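Local coordinates for phosphotriesterase homology protein (Escherichia coli, PDB 1BF6) that hydrolyses phosphorylated glyceryl acetates, and also aromatic acetates and propionates, using two zinc ions bound per subunit, at residues 156-161 with 181-186; 163-168 with 195-200. All coordinates share one frame; numbering follows the deposited sequence.

Contact 1: 156-161 with 181-186; sequences THTSFS and VTVGHC. With ZN (zinc ion), chain D.
This contact forms part of the binuclear zinc site of a TIM-barrel hydrolase. Strands 154-157 and 181-183 are parallel neighbours in the barrel. His157 lies on the first strand, and His185 in the loop that follows the second. His157 ND1 binds the zinc at 2.3 Å and His185 NE2 binds it at 2.2 Å. Glu124, shared with the second zinc, completes the protein ligands of this ion. The two imidazoles meet offset edge-to-face, with planes at 87° and the edge of His185 toward the face of His157. The far nitrogens are held as well. His157 NE2 donates nearly in its ring plane to Ser159 OG at 2.9 Å, and His185 ND1 is hydrogen-bonded to Asp208 OD1. These second-shell partners help fix the rotation of each ring, and the carboxylate of Asp208 would probably make His185 a stronger zinc ligand. Along the strands, Thr156 N gives an almost straight bond to Thr182 O, 3.0 Å long. Gly184 has no side chain; a CB here would run into Thr156 O. The carbonyls on either side of His185 N are gripped by hydroxyls. Thr158 OG1, turned between its own N and carbonyl carbon (chi1 59°), donates to Gly184 O at 2.7 Å in the carbonyl plane. Ser161 OG reaches His185 O at 2.7 Å, from 30° above that carbonyl's plane.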
ATOM      1  N   THR A 156       3.822   5.089  -0.793  1.00  6.40           N
ATOM      2  CA  THR A 156       3.432   5.730  -2.047  1.00  8.34           C
ATOM      3  C   THR A 156       2.747   4.898  -3.141  1.00  9.51           C
ATOM      4  O   THR A 156       2.663   3.675  -3.052  1.00  8.72           O
ATOM      5  CB  THR A 156       4.661   6.411  -2.696  1.00  6.88           C
ATOM      6  OG1 THR A 156       5.415   5.438  -3.426  1.00  6.05           O
ATOM      7  CG2 THR A 156       5.574   7.065  -1.624  1.00  8.22           C
ATOM      8  N   HIS A 157       2.286   5.605  -4.176  1.00  9.55           N
ATOM      9  CA  HIS A 157       1.663   5.024  -5.374  1.00 10.70           C
ATOM     10  C   HIS A 157       2.474   5.518  -6.565  1.00 10.89           C
ATOM     11  O   HIS A 157       2.606   6.733  -6.759  1.00 11.93           O
ATOM     12  CB  HIS A 157       0.203   5.511  -5.563  1.00 10.86           C
ATOM     13  CG  HIS A 157      -0.342   5.345  -6.966  1.00 10.65           C
ATOM     14  ND1 HIS A 157      -1.335   4.436  -7.254  1.00 12.80           N
ATOM     15  CD2 HIS A 157      -0.068   6.061  -8.085  1.00 12.31           C
ATOM     16  CE1 HIS A 157      -1.642   4.615  -8.525  1.00  8.60           C
ATOM     17  NE2 HIS A 157      -0.904   5.587  -9.074  1.00 13.40           N
ATOM     18  N   THR A 158       3.086   4.604  -7.312  1.00  9.70           N
ATOM     19  CA  THR A 158       3.773   5.013  -8.525  1.00 10.39           C
ATOM     20  C   THR A 158       2.831   4.537  -9.633  1.00 10.97           C
ATOM     21  O   THR A 158       2.257   3.445  -9.545  1.00  9.95           O
ATOM     22  CB  THR A 158       5.196   4.392  -8.736  1.00 10.84           C
ATOM     23  OG1 THR A 158       5.124   2.961  -8.785  1.00 12.39           O
ATOM     24  CG2 THR A 158       6.166   4.855  -7.656  1.00 11.05           C
ATOM     25  N   SER A 159       2.586   5.409 -10.603  1.00 11.58           N
ATOM     26  CA  SER A 159       1.715   5.083 -11.729  1.00 10.32           C
ATOM     27  C   SER A 159       2.502   4.280 -12.753  1.00  9.38           C
ATOM     28  O   SER A 159       3.435   4.783 -13.381  1.00  9.70           O
ATOM     29  CB  SER A 159       1.141   6.361 -12.340  1.00  8.99           C
ATOM     30  OG  SER A 159       0.096   6.856 -11.527  1.00  8.98           O
ATOM     31  N   PHE A 160       2.135   3.010 -12.893  1.00 11.62           N
ATOM     32  CA  PHE A 160       2.816   2.112 -13.819  1.00 12.25           C
ATOM     33  C   PHE A 160       4.322   2.057 -13.584  1.00  8.97           C
ATOM     34  O   PHE A 160       5.122   2.071 -14.524  1.00 10.09           O
ATOM     35  CB  PHE A 160       2.447   2.447 -15.266  1.00 17.80           C
ATOM     36  CG  PHE A 160       0.987   2.253 -15.543  1.00 24.49           C
ATOM     37  CD1 PHE A 160       0.447   0.966 -15.574  1.00 27.77           C
ATOM     38  CD2 PHE A 160       0.134   3.347 -15.663  1.00 27.56           C
ATOM     39  CE1 PHE A 160      -0.921   0.763 -15.713  1.00 30.87           C
ATOM     40  CE2 PHE A 160      -1.243   3.162 -15.803  1.00 30.25           C
ATOM     41  CZ  PHE A 160      -1.772   1.864 -15.827  1.00 31.59           C
ATOM     42  N   SER A 161       4.677   1.999 -12.299  1.00  8.66           N
ATOM     43  CA  SER A 161       6.066   1.907 -11.849  1.00  9.20           C
ATOM     44  C   SER A 161       6.979   3.051 -12.278  1.00  9.10           C
ATOM     45  O   SER A 161       8.180   2.850 -12.463  1.00 10.40           O
ATOM     46  CB  SER A 161       6.663   0.555 -12.276  1.00  8.73           C
ATOM     47  OG  SER A 161       5.846  -0.507 -11.807  1.00 10.96           O
ATOM     48  N   VAL A 181      10.179   5.225   4.203  1.00  7.86           N
ATOM     49  CA  VAL A 181       9.362   5.328   2.991  1.00  7.31           C
ATOM     50  C   VAL A 181       9.330   3.969   2.254  1.00  8.63           C
ATOM     51  O   VAL A 181      10.350   3.281   2.150  1.00  7.77           O
ATOM     52  CB  VAL A 181       9.956   6.379   2.012  1.00  6.48           C
ATOM     53  CG1 VAL A 181       9.133   6.450   0.724  1.00  5.29           C
ATOM     54  CG2 VAL A 181      10.018   7.757   2.682  1.00  4.88           C
ATOM     55  N   THR A 182       8.155   3.590   1.766  1.00  8.12           N
ATOM     56  CA  THR A 182       8.000   2.360   0.991  1.00  7.94           C
ATOM     57  C   THR A 182       7.333   2.753  -0.341  1.00  7.39           C
ATOM     58  O   THR A 182       6.301   3.421  -0.345  1.00  7.73           O
ATOM     59  CB  THR A 182       7.207   1.277   1.762  1.00 10.02           C
ATOM     60  OG1 THR A 182       7.185   0.072   0.986  1.00 11.32           O
ATOM     61  CG2 THR A 182       5.781   1.719   2.078  1.00  8.98           C
ATOM     62  N   VAL A 183       7.978   2.411  -1.454  1.00  7.21           N
ATOM     63  CA  VAL A 183       7.496   2.760  -2.797  1.00  7.26           C
ATOM     64  C   VAL A 183       6.534   1.713  -3.382  1.00  8.58           C
ATOM     65  O   VAL A 183       6.927   0.576  -3.657  1.00  8.08           O
ATOM     66  CB  VAL A 183       8.683   2.977  -3.764  1.00  7.83           C
ATOM     67  CG1 VAL A 183       8.188   3.380  -5.144  1.00  7.62           C
ATOM     68  CG2 VAL A 183       9.614   4.055  -3.219  1.00  9.09           C
ATOM     69  N   GLY A 184       5.285   2.127  -3.589  1.00  8.67           N
ATOM     70  CA  GLY A 184       4.266   1.225  -4.107  1.00  6.82           C
ATOM     71  C   GLY A 184       4.281   1.000  -5.605  1.00  7.31           C
ATOM     72  O   GLY A 184       4.735   1.850  -6.374  1.00  8.27           O
ATOM     73  N   HIS A 185       3.784  -0.170  -6.015  1.00  7.04           N
ATOM     74  CA  HIS A 185       3.692  -0.563  -7.422  1.00  5.96           C
ATOM     75  C   HIS A 185       4.976  -0.546  -8.228  1.00  6.42           C
ATOM     76  O   HIS A 185       5.013   0.007  -9.325  1.00  7.80           O
ATOM     77  CB  HIS A 185       2.655   0.291  -8.154  1.00  6.88           C
ATOM     78  CG  HIS A 185       1.441   0.581  -7.347  1.00  7.97           C
ATOM     79  ND1 HIS A 185       0.849  -0.314  -6.487  1.00  7.21           N
ATOM     80  CD2 HIS A 185       0.741   1.733  -7.222  1.00  6.12           C
ATOM     81  CE1 HIS A 185      -0.140   0.307  -5.876  1.00  8.97           C
ATOM     82  NE2 HIS A 185      -0.218   1.541  -6.311  1.00  6.64           N
ATOM     83  N   CYS A 186       6.034  -1.162  -7.712  1.00  7.52           N
ATOM     84  CA  CYS A 186       7.291  -1.199  -8.454  1.00  6.99           C
ATOM     85  C   CYS A 186       7.320  -2.376  -9.423  1.00  6.47           C
ATOM     86  O   CYS A 186       8.267  -2.522 -10.195  1.00  5.62           O
ATOM     87  CB  CYS A 186       8.479  -1.334  -7.496  1.00  9.52           C
ATOM     88  SG  CYS A 186       8.702   0.050  -6.365  1.00  8.76           S
TER
HETATM   89 ZN    ZN D 293      -1.963   2.759  -5.853  1.00 15.00          ZN

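Contact 2: 163-168 with 195-200; sequences MGLEQL and ILKMID. With SO4 (sulfate ion), chain E.
Met198 reaches from helix 195-200 to the first turn of helix 164-168. Its CB lies 3.8 Å from Leu168 CD1. CG stands anti to the carbonyl carbon (chi1 -67°) and meets a methyl of each of two leucines, one turn apart. Leu165 CD2 comes to 3.4 Å from Met198 CG, tighter than normal carbon contact, while Leu168 CD1 touches the same CG. The chain runs on extended to SD, which rests 4.0 Å from Gly164 CA. A side chain on Gly164 would collide with this sulfur. The turn about the CG-SD bond (chi3 -93°) swings CE back toward its own helix, 3.7 Å from Ile195 CA. The two segments belong to neighbouring outer helices of the TIM barrel, nearly parallel at 16° with axes 10.0 Å apart. No hydrogen bond joins them. Beneath them, Leu168 and Met198 both also touch Val183 of the barrel strand. Toward the surface, Leu165 crosses Lys197 at about a right angle. Its CD2 lies 3.7 Å from Lys197 CB, and its CD1 meets CB and CD of the extended lysine chain. An alanine in place of Leu165 would remove CG and both methyls and would probably loosen the packing on Met198 CG and Lys197. At the N-cap, Met163 N donates a 2.8 Å hydrogen bond to O2 of a sulfate, probably from the crystallisation liquor, which Lys189 NZ also binds.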
ATOM      1  N   MET A 163       8.429   7.224 -11.758  1.00  9.44           N
ATOM      2  CA  MET A 163       8.715   8.312 -10.815  1.00  9.42           C
ATOM      3  C   MET A 163       9.108   7.968  -9.377  1.00 10.75           C
ATOM      4  O   MET A 163       9.200   8.866  -8.539  1.00 10.02           O
ATOM      5  CB  MET A 163       7.549   9.321 -10.793  1.00  8.63           C
ATOM      6  CG  MET A 163       7.050   9.741 -12.182  1.00  8.36           C
ATOM      7  SD  MET A 163       8.350  10.223 -13.303  1.00 14.98           S
ATOM      8  CE  MET A 163       8.708  11.860 -12.661  1.00 11.80           C
ATOM      9  N   GLY A 164       9.363   6.689  -9.091  1.00 10.00           N
ATOM     10  CA  GLY A 164       9.753   6.294  -7.751  1.00  9.05           C
ATOM     11  C   GLY A 164      10.997   7.011  -7.244  1.00  7.73           C
ATOM     12  O   GLY A 164      10.991   7.532  -6.127  1.00  9.29           O
ATOM     13  N   LEU A 165      12.050   7.066  -8.055  1.00  7.21           N
ATOM     14  CA  LEU A 165      13.280   7.733  -7.641  1.00  8.32           C
ATOM     15  C   LEU A 165      13.033   9.228  -7.379  1.00 10.22           C
ATOM     16  O   LEU A 165      13.577   9.795  -6.419  1.00  8.84           O
ATOM     17  CB  LEU A 165      14.391   7.520  -8.673  1.00  8.52           C
ATOM     18  CG  LEU A 165      14.966   6.091  -8.724  1.00  8.39           C
ATOM     19  CD1 LEU A 165      15.881   5.937  -9.935  1.00 10.50           C
ATOM     20  CD2 LEU A 165      15.720   5.789  -7.431  1.00  8.06           C
ATOM     21  N   GLU A 166      12.166   9.834  -8.196  1.00 10.79           N
ATOM     22  CA  GLU A 166      11.803  11.250  -8.062  1.00 11.13           C
ATOM     23  C   GLU A 166      11.046  11.496  -6.761  1.00 11.43           C
ATOM     24  O   GLU A 166      11.251  12.524  -6.096  1.00 11.29           O
ATOM     25  CB  GLU A 166      10.958  11.710  -9.258  1.00 11.67           C
ATOM     26  CG  GLU A 166      11.757  11.939 -10.544  1.00 12.68           C
ATOM     27  CD  GLU A 166      12.020  10.674 -11.347  1.00 14.99           C
ATOM     28  OE1 GLU A 166      11.570   9.575 -10.953  1.00 15.59           O
ATOM     29  OE2 GLU A 166      12.681  10.789 -12.392  1.00 16.62           O
ATOM     30  N   GLN A 167      10.182  10.549  -6.388  1.00  9.01           N
ATOM     31  CA  GLN A 167       9.428  10.653  -5.142  1.00  9.32           C
ATOM     32  C   GLN A 167      10.400  10.634  -3.963  1.00  9.51           C
ATOM     33  O   GLN A 167      10.219  11.365  -2.994  1.00 10.20           O
ATOM     34  CB  GLN A 167       8.473   9.468  -4.957  1.00  8.95           C
ATOM     35  CG  GLN A 167       7.347   9.344  -5.976  1.00  8.74           C
ATOM     36  CD  GLN A 167       6.437   8.156  -5.686  1.00  8.99           C
ATOM     37  OE1 GLN A 167       6.771   7.285  -4.886  1.00  8.79           O
ATOM     38  NE2 GLN A 167       5.273   8.135  -6.315  1.00 10.11           N
ATOM     39  N   LEU A 168      11.394   9.746  -4.030  1.00  9.78           N
ATOM     40  CA  LEU A 168      12.374   9.609  -2.948  1.00  8.81           C
ATOM     41  C   LEU A 168      13.252  10.848  -2.806  1.00  9.49           C
ATOM     42  O   LEU A 168      13.534  11.277  -1.684  1.00  8.08           O
ATOM     43  CB  LEU A 168      13.237   8.355  -3.149  1.00  7.70           C
ATOM     44  CG  LEU A 168      12.502   7.003  -3.081  1.00  5.96           C
ATOM     45  CD1 LEU A 168      13.519   5.876  -3.235  1.00  7.09           C
ATOM     46  CD2 LEU A 168      11.755   6.872  -1.764  1.00  5.79           C
ATOM     47  N   ILE A 195      14.536  -0.149  -9.188  1.00 10.36           N
ATOM     48  CA  ILE A 195      14.361  -0.788  -7.889  1.00  9.90           C
ATOM     49  C   ILE A 195      15.679  -0.878  -7.117  1.00  9.25           C
ATOM     50  O   ILE A 195      15.714  -0.600  -5.919  1.00  9.77           O
ATOM     51  CB  ILE A 195      13.691  -2.194  -8.032  1.00 10.59           C
ATOM     52  CG1 ILE A 195      12.216  -2.031  -8.400  1.00  8.94           C
ATOM     53  CG2 ILE A 195      13.788  -2.989  -6.730  1.00 10.14           C
ATOM     54  CD1 ILE A 195      11.521  -3.334  -8.677  1.00  9.38           C
ATOM     55  N   LEU A 196      16.758  -1.251  -7.804  1.00  8.73           N
ATOM     56  CA  LEU A 196      18.069  -1.371  -7.164  1.00 11.00           C
ATOM     57  C   LEU A 196      18.537  -0.005  -6.643  1.00 12.13           C
ATOM     58  O   LEU A 196      19.082   0.102  -5.537  1.00 12.41           O
ATOM     59  CB  LEU A 196      19.087  -1.951  -8.150  1.00 10.75           C
ATOM     60  CG  LEU A 196      18.835  -3.412  -8.539  1.00  9.13           C
ATOM     61  CD1 LEU A 196      19.815  -3.827  -9.611  1.00  8.51           C
ATOM     62  CD2 LEU A 196      18.947  -4.301  -7.309  1.00  8.72           C
ATOM     63  N   LYS A 197      18.262   1.040  -7.420  1.00 11.36           N
ATOM     64  CA  LYS A 197      18.627   2.399  -7.036  1.00 11.92           C
ATOM     65  C   LYS A 197      17.819   2.849  -5.831  1.00 10.78           C
ATOM     66  O   LYS A 197      18.376   3.408  -4.880  1.00 11.95           O
ATOM     67  CB  LYS A 197      18.448   3.356  -8.218  1.00 12.04           C
ATOM     68  CG  LYS A 197      19.475   3.102  -9.315  1.00 14.70           C
ATOM     69  CD  LYS A 197      19.266   3.963 -10.546  1.00 17.41           C
ATOM     70  CE  LYS A 197      20.308   3.647 -11.608  1.00 18.07           C
ATOM     71  NZ  LYS A 197      20.049   4.417 -12.857  1.00 20.26           N
ATOM     72  N   MET A 198      16.521   2.550  -5.832  1.00  9.07           N
ATOM     73  CA  MET A 198      15.665   2.930  -4.712  1.00  9.67           C
ATOM     74  C   MET A 198      16.117   2.257  -3.428  1.00 10.78           C
ATOM     75  O   MET A 198      16.196   2.900  -2.376  1.00  9.36           O
ATOM     76  CB  MET A 198      14.190   2.603  -4.996  1.00 11.33           C
ATOM     77  CG  MET A 198      13.590   3.441  -6.114  1.00 12.63           C
ATOM     78  SD  MET A 198      11.839   3.147  -6.350  1.00 15.59           S
ATOM     79  CE  MET A 198      11.879   1.905  -7.604  1.00 15.09           C
ATOM     80  N   ILE A 199      16.431   0.964  -3.517  1.00  9.23           N
ATOM     81  CA  ILE A 199      16.904   0.225  -2.356  1.00 11.17           C
ATOM     82  C   ILE A 199      18.267   0.794  -1.898  1.00  9.55           C
ATOM     83  O   ILE A 199      18.522   0.907  -0.704  1.00 10.23           O
ATOM     84  CB  ILE A 199      17.008  -1.299  -2.673  1.00 11.34           C
ATOM     85  CG1 ILE A 199      15.598  -1.886  -2.854  1.00 11.00           C
ATOM     86  CG2 ILE A 199      17.785  -2.034  -1.562  1.00 12.18           C
ATOM     87  CD1 ILE A 199      15.582  -3.352  -3.307  1.00  8.49           C
ATOM     88  N   ASP A 200      19.101   1.195  -2.855  1.00 12.73           N
ATOM     89  CA  ASP A 200      20.408   1.759  -2.549  1.00 14.62           C
ATOM     90  C   ASP A 200      20.282   3.070  -1.763  1.00 14.70           C
ATOM     91  O   ASP A 200      21.129   3.381  -0.933  1.00 13.36           O
ATOM     92  CB  ASP A 200      21.215   1.979  -3.825  1.00 19.41           C
ATOM     93  CG  ASP A 200      22.681   2.256  -3.541  1.00 24.52           C
ATOM     94  OD1 ASP A 200      23.342   1.361  -2.978  1.00 26.34           O
ATOM     95  OD2 ASP A 200      23.161   3.364  -3.861  1.00 25.99           O
TER
HETATM   96  S   SO4 E 294      10.447   5.841 -14.954  1.00 33.48           S
HETATM   97  O1  SO4 E 294       9.983   5.953 -16.334  1.00 35.11           O
HETATM   98  O2  SO4 E 294       9.924   7.021 -14.134  1.00 31.80           O
HETATM   99  O3  SO4 E 294       9.944   4.545 -14.258  1.00 33.28           O
HETATM  100  O4  SO4 E 294      11.975   5.782 -14.950  1.00 33.13           O

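How the contacts relate
From the N terminus, the chain leaves strand 154-157, turns through 158-163 and enters helix 164-173. It then returns to strand 181-183, where contact 1 closes this beta-alpha-beta unit. The chain goes on to helix 192-200, where contact 2 closes a second loop, helix to helix. The segments alternate, so the two closures cross rather than nest. Contact 1 ties neighbouring strand ends at the metal centre, and contact 2 ties the helices outside them. Their centres are about 9 Å apart. Gln167 links the layers: its OE1 is hydrogen-bonded to Thr156 OG1 and its NE2 to His157 O. Leu168 CD2 also packs on Val181 CG1.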